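Local coordinates for uncharacterized protein (Bacteroides caccae, PDB 4L7A) that is of unknown function but is probably a zinc-dependent metallopeptidase, at residues Y31-Y41 against T86-L96. Residues are numbered along the deposited sequence; the frame is centred on the assembly and turned at random.
Sequences YVNPYNIDFKY and TRACAPKVIHL
Strand 38-40 pairs in parallel with strand 93-96 in a beta-alpha-beta crossover and forms one border of the mixed four-stranded sheet, its helix-to-strand turn braced by the end of helix 83-88. Four backbone hydrogen bonds join the strands: Asp38 N to Lys92 O, Ile94 N to Asp38 O, Lys40 N to Ile94 O (2.8 Å) and Leu96 N to Lys40 O.

Apolar side chains fill the sheet face that helices 17-35 and 59-81 cover. Phe39, its CG anti to the backbone N (chi1 -170°), swings its ring toward the neighbouring strand, so that CZ lies 3.7 Å from Leu96 CD1 while CD2 meets Ile94 CG2. Ile37 spreads its branches, CG2 reaching Ile94 CD1 at 3.9 Å and CD1 touching Ala90 CB. On the other face, Lys40 runs extended alongside His95, its CD 3.6 Å from His95 NE2.

Polar contacts gather at the turn. Arg87, bent at chi3 (68°), sends NH1 to Pro34 O (2.9 Å), approaching from above the carbonyl plane; its NH2 meets Asn36 OD1 in one of two modelled Asn36 conformers, a less certain bond. A leucine in place of Arg87 would probably leave Pro34 O without the NH1 donor that ties the end of helix 17-35 to that of helix 83-88. Beyond the last strand pair, a water donates to both Tyr41 O and Leu96 O, the latter at 2.7 Å.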
ATOM      1  N   TYR A  31      -1.821  -3.022  16.901  1.00 23.19           N
ATOM      2  CA  TYR A  31      -2.636  -2.424  15.854  1.00 22.20           C
ATOM      3  C   TYR A  31      -3.723  -1.545  16.474  1.00 23.91           C
ATOM      4  O   TYR A  31      -3.814  -0.371  16.161  1.00 21.98           O
ATOM      5  CB  TYR A  31      -3.265  -3.492  14.950  1.00 21.02           C
ATOM      6  CG  TYR A  31      -2.363  -3.939  13.780  1.00 21.21           C
ATOM      7  CD1 TYR A  31      -1.383  -4.867  13.959  1.00 21.30           C
ATOM      8  CD2 TYR A  31      -2.510  -3.397  12.536  1.00 19.97           C
ATOM      9  CE1 TYR A  31      -0.550  -5.273  12.902  1.00 21.73           C
ATOM     10  CE2 TYR A  31      -1.700  -3.781  11.463  1.00 20.89           C
ATOM     11  CZ  TYR A  31      -0.736  -4.731  11.646  1.00 21.71           C
ATOM     12  OH  TYR A  31       0.070  -5.124  10.613  1.00 22.58           O
ATOM     13  N   VAL A  32      -4.487  -2.102  17.399  1.00 26.18           N
ATOM     14  CA  VAL A  32      -5.627  -1.399  17.993  1.00 28.62           C
ATOM     15  C   VAL A  32      -5.151  -0.262  18.861  1.00 29.94           C
ATOM     16  O   VAL A  32      -5.500   0.889  18.596  1.00 28.85           O
ATOM     17  CB  VAL A  32      -6.513  -2.280  18.874  1.00 28.57           C
ATOM     18  CG1 VAL A  32      -7.689  -1.418  19.443  1.00 31.14           C
ATOM     19  CG2 VAL A  32      -7.095  -3.439  18.098  1.00 27.76           C
ATOM     20  N   ASN A  33      -4.293  -0.551  19.829  1.00 30.56           N
ATOM     21  CA  ASN A  33      -3.902   0.525  20.727  1.00 35.04           C
ATOM     22  C   ASN A  33      -3.119   1.665  20.102  1.00 34.26           C
ATOM     23  O   ASN A  33      -3.460   2.793  20.381  1.00 36.59           O
ATOM     24  CB  ASN A  33      -3.237   0.020  21.993  1.00 36.46           C
ATOM     25  CG  ASN A  33      -4.212  -0.727  22.867  1.00 39.31           C
ATOM     26  OD1 ASN A  33      -5.422  -0.652  22.687  1.00 43.03           O
ATOM     27  ND2 ASN A  33      -3.689  -1.501  23.784  1.00 41.33           N
ATOM     28  N   PRO A  34      -2.071   1.397  19.291  1.00 33.38           N
ATOM     29  CA  PRO A  34      -1.339   2.538  18.746  1.00 32.02           C
ATOM     30  C   PRO A  34      -2.050   3.243  17.585  1.00 31.09           C
ATOM     31  O   PRO A  34      -1.883   4.453  17.416  1.00 29.18           O
ATOM     32  CB  PRO A  34      -0.036   1.917  18.229  1.00 33.91           C
ATOM     33  CG  PRO A  34       0.087   0.630  18.857  1.00 35.09           C
ATOM     34  CD  PRO A  34      -1.321   0.148  19.111  1.00 34.54           C
ATOM     35  N   TYR A  35      -2.827   2.507  16.779  1.00 28.64           N
ATOM     36  CA  TYR A  35      -3.335   3.048  15.505  1.00 26.41           C
ATOM     37  C   TYR A  35      -4.841   3.004  15.298  1.00 26.71           C
ATOM     38  O   TYR A  35      -5.343   3.475  14.277  1.00 25.16           O
ATOM     39  CB  TYR A  35      -2.698   2.249  14.361  1.00 25.76           C
ATOM     40  CG  TYR A  35      -1.213   2.115  14.449  1.00 25.56           C
ATOM     41  CD1 TYR A  35      -0.394   3.227  14.280  1.00 26.93           C
ATOM     42  CD2 TYR A  35      -0.621   0.905  14.658  1.00 25.47           C
ATOM     43  CE1 TYR A  35       0.930   3.131  14.340  1.00 27.02           C
ATOM     44  CE2 TYR A  35       0.754   0.781  14.695  1.00 25.66           C
ATOM     45  CZ  TYR A  35       1.506   1.903  14.567  1.00 27.34           C
ATOM     46  OH  TYR A  35       2.850   1.815  14.587  1.00 26.95           O
ATOM     47  N   ASN A  36      -5.559   2.402  16.234  1.00 28.74           N
ATOM     48  CA  ASN A  36      -7.014   2.193  16.098  0.50 28.20           C
ATOM     49  C   ASN A  36      -7.366   1.429  14.814  1.00 26.98           C
ATOM     50  O   ASN A  36      -8.300   1.750  14.122  1.00 27.08           O
ATOM     51  CB  ASN A  36      -7.787   3.522  16.179  0.50 28.42           C
ATOM     52  CG  ASN A  36      -7.480   4.290  17.446  0.50 28.84           C
ATOM     53  OD1 ASN A  36      -7.367   5.503  17.436  0.50 29.57           O
ATOM     54  ND2 ASN A  36      -7.320   3.583  18.536  0.50 29.02           N
ATOM     55  N   ILE A  37      -6.595   0.408  14.504  1.00 26.80           N
ATOM     56  CA  ILE A  37      -6.860  -0.444  13.351  1.00 25.96           C
ATOM     57  C   ILE A  37      -7.356  -1.779  13.839  1.00 25.59           C
ATOM     58  O   ILE A  37      -6.753  -2.416  14.674  1.00 26.47           O
ATOM     59  CB  ILE A  37      -5.610  -0.668  12.470  1.00 24.15           C
ATOM     60  CG1 ILE A  37      -5.127   0.651  11.878  1.00 24.24           C
ATOM     61  CG2 ILE A  37      -5.925  -1.638  11.377  1.00 23.61           C
ATOM     62  CD1 ILE A  37      -3.725   0.584  11.265  1.00 23.72           C
ATOM     63  N   ASP A  38      -8.443  -2.239  13.269  1.00 27.12           N
ATOM     64  CA  ASP A  38      -8.953  -3.549  13.612  1.00 29.05           C
ATOM     65  C   ASP A  38      -8.411  -4.500  12.568  1.00 28.92           C
ATOM     66  O   ASP A  38      -8.845  -4.493  11.404  1.00 30.47           O
ATOM     67  CB  ASP A  38     -10.482  -3.440  13.661  1.00 32.23           C
ATOM     68  CG  ASP A  38     -11.180  -4.709  14.105  1.00 38.81           C
ATOM     69  OD1 ASP A  38     -10.546  -5.662  14.623  1.00 46.46           O
ATOM     70  OD2 ASP A  38     -12.409  -4.751  13.895  1.00 43.66           O
ATOM     71  N   PHE A  39      -7.477  -5.350  12.952  1.00 27.96           N
ATOM     72  CA  PHE A  39      -6.902  -6.353  12.038  1.00 27.31           C
ATOM     73  C   PHE A  39      -7.556  -7.717  12.234  1.00 28.09           C
ATOM     74  O   PHE A  39      -7.383  -8.335  13.260  1.00 31.29           O
ATOM     75  CB  PHE A  39      -5.413  -6.429  12.324  1.00 26.59           C
ATOM     76  CG  PHE A  39      -4.583  -7.236  11.335  1.00 27.06           C
ATOM     77  CD1 PHE A  39      -4.621  -8.617  11.316  1.00 26.74           C
ATOM     78  CD2 PHE A  39      -3.632  -6.600  10.515  1.00 27.79           C
ATOM     79  CE1 PHE A  39      -3.802  -9.323  10.480  1.00 26.13           C
ATOM     80  CE2 PHE A  39      -2.802  -7.320   9.659  1.00 25.65           C
ATOM     81  CZ  PHE A  39      -2.915  -8.691   9.636  1.00 26.45           C
ATOM     82  N   LYS A  40      -8.286  -8.208  11.243  1.00 27.53           N
ATOM     83  CA  LYS A  40      -9.063  -9.436  11.413  1.00 28.70           C
ATOM     84  C   LYS A  40      -8.492 -10.596  10.596  1.00 26.99           C
ATOM     85  O   LYS A  40      -8.197 -10.449   9.403  1.00 25.97           O
ATOM     86  CB  LYS A  40     -10.509  -9.201  11.014  1.00 33.01           C
ATOM     87  CG  LYS A  40     -11.204  -8.097  11.781  1.00 37.74           C
ATOM     88  CD  LYS A  40     -12.698  -8.234  11.643  1.00 44.12           C
ATOM     89  CE  LYS A  40     -13.433  -7.051  12.236  1.00 50.28           C
ATOM     90  NZ  LYS A  40     -14.877  -7.185  11.946  1.00 52.69           N
ATOM     91  N   TYR A  41      -8.307 -11.735  11.253  1.00 25.57           N
ATOM     92  CA  TYR A  41      -7.867 -12.939  10.579  1.00 25.54           C
ATOM     93  C   TYR A  41      -8.830 -14.077  10.743  1.00 25.60           C
ATOM     94  O   TYR A  41      -8.819 -14.998   9.925  1.00 25.07           O
ATOM     95  CB  TYR A  41      -6.500 -13.357  11.051  1.00 24.43           C
ATOM     96  CG  TYR A  41      -6.486 -13.832  12.452  1.00 25.16           C
ATOM     97  CD1 TYR A  41      -6.462 -12.932  13.501  1.00 25.79           C
ATOM     98  CD2 TYR A  41      -6.508 -15.183  12.735  1.00 25.15           C
ATOM     99  CE1 TYR A  41      -6.470 -13.380  14.830  1.00 27.60           C
ATOM    100  CE2 TYR A  41      -6.537 -15.639  14.044  1.00 27.35           C
ATOM    101  CZ  TYR A  41      -6.492 -14.723  15.088  1.00 26.46           C
ATOM    102  OH  TYR A  41      -6.537 -15.186  16.360  1.00 26.92           O
ATOM    103  N   THR A  86       0.761   8.791  10.851  1.00 23.45           N
ATOM    104  CA  THR A  86       0.353   7.407  10.562  1.00 22.71           C
ATOM    105  C   THR A  86      -1.106   7.211  10.822  1.00 22.91           C
ATOM    106  O   THR A  86      -1.811   6.657   9.983  1.00 23.53           O
ATOM    107  CB  THR A  86       1.183   6.395  11.375  1.00 22.46           C
ATOM    108  OG1 THR A  86       2.559   6.709  11.202  1.00 21.50           O
ATOM    109  CG2 THR A  86       0.951   4.953  10.906  1.00 22.11           C
ATOM    110  N   ARG A  87      -1.574   7.707  11.964  1.00 23.73           N
ATOM    111  CA  ARG A  87      -2.972   7.586  12.312  1.00 24.73           C
ATOM    112  C   ARG A  87      -3.847   8.339  11.345  1.00 23.56           C
ATOM    113  O   ARG A  87      -4.983   7.958  11.147  1.00 23.40           O
ATOM    114  CB  ARG A  87      -3.254   8.051  13.769  1.00 26.91           C
ATOM    115  CG  ARG A  87      -2.706   7.061  14.816  1.00 30.40           C
ATOM    116  CD  ARG A  87      -2.507   7.692  16.214  1.00 33.55           C
ATOM    117  NE  ARG A  87      -3.805   8.024  16.789  1.00 37.35           N
ATOM    118  CZ  ARG A  87      -4.673   7.140  17.315  1.00 42.56           C
ATOM    119  NH1 ARG A  87      -4.426   5.825  17.353  1.00 43.57           N
ATOM    120  NH2 ARG A  87      -5.815   7.566  17.834  1.00 43.98           N
ATOM    121  N   ALA A  88      -3.356   9.444  10.778  1.00 23.93           N
ATOM    122  CA  ALA A  88      -4.207  10.275   9.926  1.00 24.62           C
ATOM    123  C   ALA A  88      -4.591   9.617   8.607  1.00 25.57           C
ATOM    124  O   ALA A  88      -5.588   9.988   8.036  1.00 28.24           O
ATOM    125  CB  ALA A  88      -3.554  11.627   9.637  1.00 24.87           C
ATOM    126  N   CYS A  89      -3.784   8.689   8.101  1.00 25.13           N
ATOM    127  CA  CYS A  89      -4.111   8.017   6.861  1.00 24.54           C
ATOM    128  C   CYS A  89      -4.285   6.503   6.976  1.00 24.18           C
ATOM    129  O   CYS A  89      -4.106   5.810   6.002  1.00 25.58           O
ATOM    130  CB  CYS A  89      -3.066   8.342   5.802  1.00 23.79           C
ATOM    131  SG  CYS A  89      -1.365   8.096   6.261  1.00 23.93           S
ATOM    132  N   ALA A  90      -4.609   6.005   8.166  1.00 23.31           N
ATOM    133  CA  ALA A  90      -4.722   4.574   8.390  1.00 21.72           C
ATOM    134  C   ALA A  90      -6.073   4.082   7.979  1.00 20.25           C
ATOM    135  O   ALA A  90      -7.020   4.794   8.013  1.00 21.27           O
ATOM    136  CB  ALA A  90      -4.482   4.231   9.855  1.00 23.66           C
ATOM    137  N   PRO A  91      -6.153   2.842   7.524  1.00 20.27           N
ATOM    138  CA  PRO A  91      -7.474   2.326   7.309  1.00 21.18           C
ATOM    139  C   PRO A  91      -8.104   2.056   8.682  1.00 23.27           C
ATOM    140  O   PRO A  91      -7.402   1.960   9.665  1.00 22.01           O
ATOM    141  CB  PRO A  91      -7.211   0.991   6.602  1.00 20.05           C
ATOM    142  CG  PRO A  91      -5.934   0.520   7.167  1.00 21.22           C
ATOM    143  CD  PRO A  91      -5.119   1.788   7.519  1.00 20.75           C
ATOM    144  N   LYS A  92      -9.404   1.855   8.736  1.00 27.27           N
ATOM    145  CA  LYS A  92     -10.062   1.376   9.986  1.00 29.99           C
ATOM    146  C   LYS A  92      -9.978  -0.132  10.199  1.00 27.51           C
ATOM    147  O   LYS A  92      -9.984  -0.625  11.334  1.00 25.89           O
ATOM    148  CB  LYS A  92     -11.555   1.757  10.022  1.00 33.22           C
ATOM    149  CG  LYS A  92     -11.868   3.254   9.807  1.00 39.06           C
ATOM    150  CD  LYS A  92     -11.413   4.161  10.969  1.00 46.70           C
ATOM    151  CE  LYS A  92     -10.678   5.450  10.462  1.00 53.13           C
ATOM    152  NZ  LYS A  92      -9.502   5.710  11.355  1.00 58.35           N
ATOM    153  N   VAL A  93      -9.979  -0.888   9.107  1.00 26.90           N
ATOM    154  CA  VAL A  93     -10.029  -2.348   9.186  1.00 25.34           C
ATOM    155  C   VAL A  93      -9.156  -2.987   8.111  1.00 23.88           C
ATOM    156  O   VAL A  93      -9.111  -2.494   6.965  1.00 22.36           O
ATOM    157  CB  VAL A  93     -11.499  -2.838   9.028  1.00 27.75           C
ATOM    158  CG1 VAL A  93     -11.554  -4.362   8.960  1.00 29.11           C
ATOM    159  CG2 VAL A  93     -12.353  -2.375  10.184  1.00 27.85           C
ATOM    160  N   ILE A  94      -8.412  -4.018   8.505  1.00 22.17           N
ATOM    161  CA  ILE A  94      -7.632  -4.863   7.603  1.00 21.58           C
ATOM    162  C   ILE A  94      -8.181  -6.291   7.782  1.00 24.15           C
ATOM    163  O   ILE A  94      -8.385  -6.714   8.935  1.00 25.89           O
ATOM    164  CB  ILE A  94      -6.144  -4.770   7.883  1.00 20.13           C
ATOM    165  CG1 ILE A  94      -5.625  -3.369   7.598  1.00 20.26           C
ATOM    166  CG2 ILE A  94      -5.378  -5.695   6.974  1.00 20.83           C
ATOM    167  CD1 ILE A  94      -4.270  -3.078   8.204  1.00 19.28           C
ATOM    168  N   HIS A  95      -8.573  -6.971   6.689  1.00 23.02           N
ATOM    169  CA  HIS A  95      -9.046  -8.372   6.787  1.00 23.48           C
ATOM    170  C   HIS A  95      -8.064  -9.197   6.025  1.00 20.96           C
ATOM    171  O   HIS A  95      -7.676  -8.792   4.949  1.00 20.37           O
ATOM    172  CB  HIS A  95     -10.361  -8.587   6.057  1.00 26.61           C
ATOM    173  CG  HIS A  95     -11.549  -8.059   6.776  1.00 31.35           C
ATOM    174  ND1 HIS A  95     -12.833  -8.221   6.294  1.00 40.63           N
ATOM    175  CD2 HIS A  95     -11.672  -7.428   7.965  1.00 32.79           C
ATOM    176  CE1 HIS A  95     -13.700  -7.687   7.144  1.00 38.65           C
ATOM    177  NE2 HIS A  95     -13.018  -7.203   8.169  1.00 40.24           N
ATOM    178  N   LEU A  96      -7.677 -10.333   6.549  1.00 19.46           N
ATOM    179  CA  LEU A  96      -6.921 -11.310   5.778  1.00 18.79           C
ATOM    180  C   LEU A  96      -7.882 -12.420   5.422  1.00 19.14           C
ATOM    181  O   LEU A  96      -8.629 -12.906   6.286  1.00 17.57           O
ATOM    182  CB  LEU A  96      -5.771 -11.899   6.572  1.00 19.59           C
ATOM    183  CG  LEU A  96      -4.777 -10.955   7.176  1.00 20.32           C
ATOM    184  CD1 LEU A  96      -3.586 -11.742   7.686  1.00 20.45           C
ATOM    185  CD2 LEU A  96      -4.315  -9.950   6.133  1.00 21.43           C
TER
HETATM  186  O   HOH W   1      -7.500   3.506  12.069  1.00 25.87           O
HETATM  187  O   HOH W   2      -9.682 -14.960   7.608  1.00 26.86           O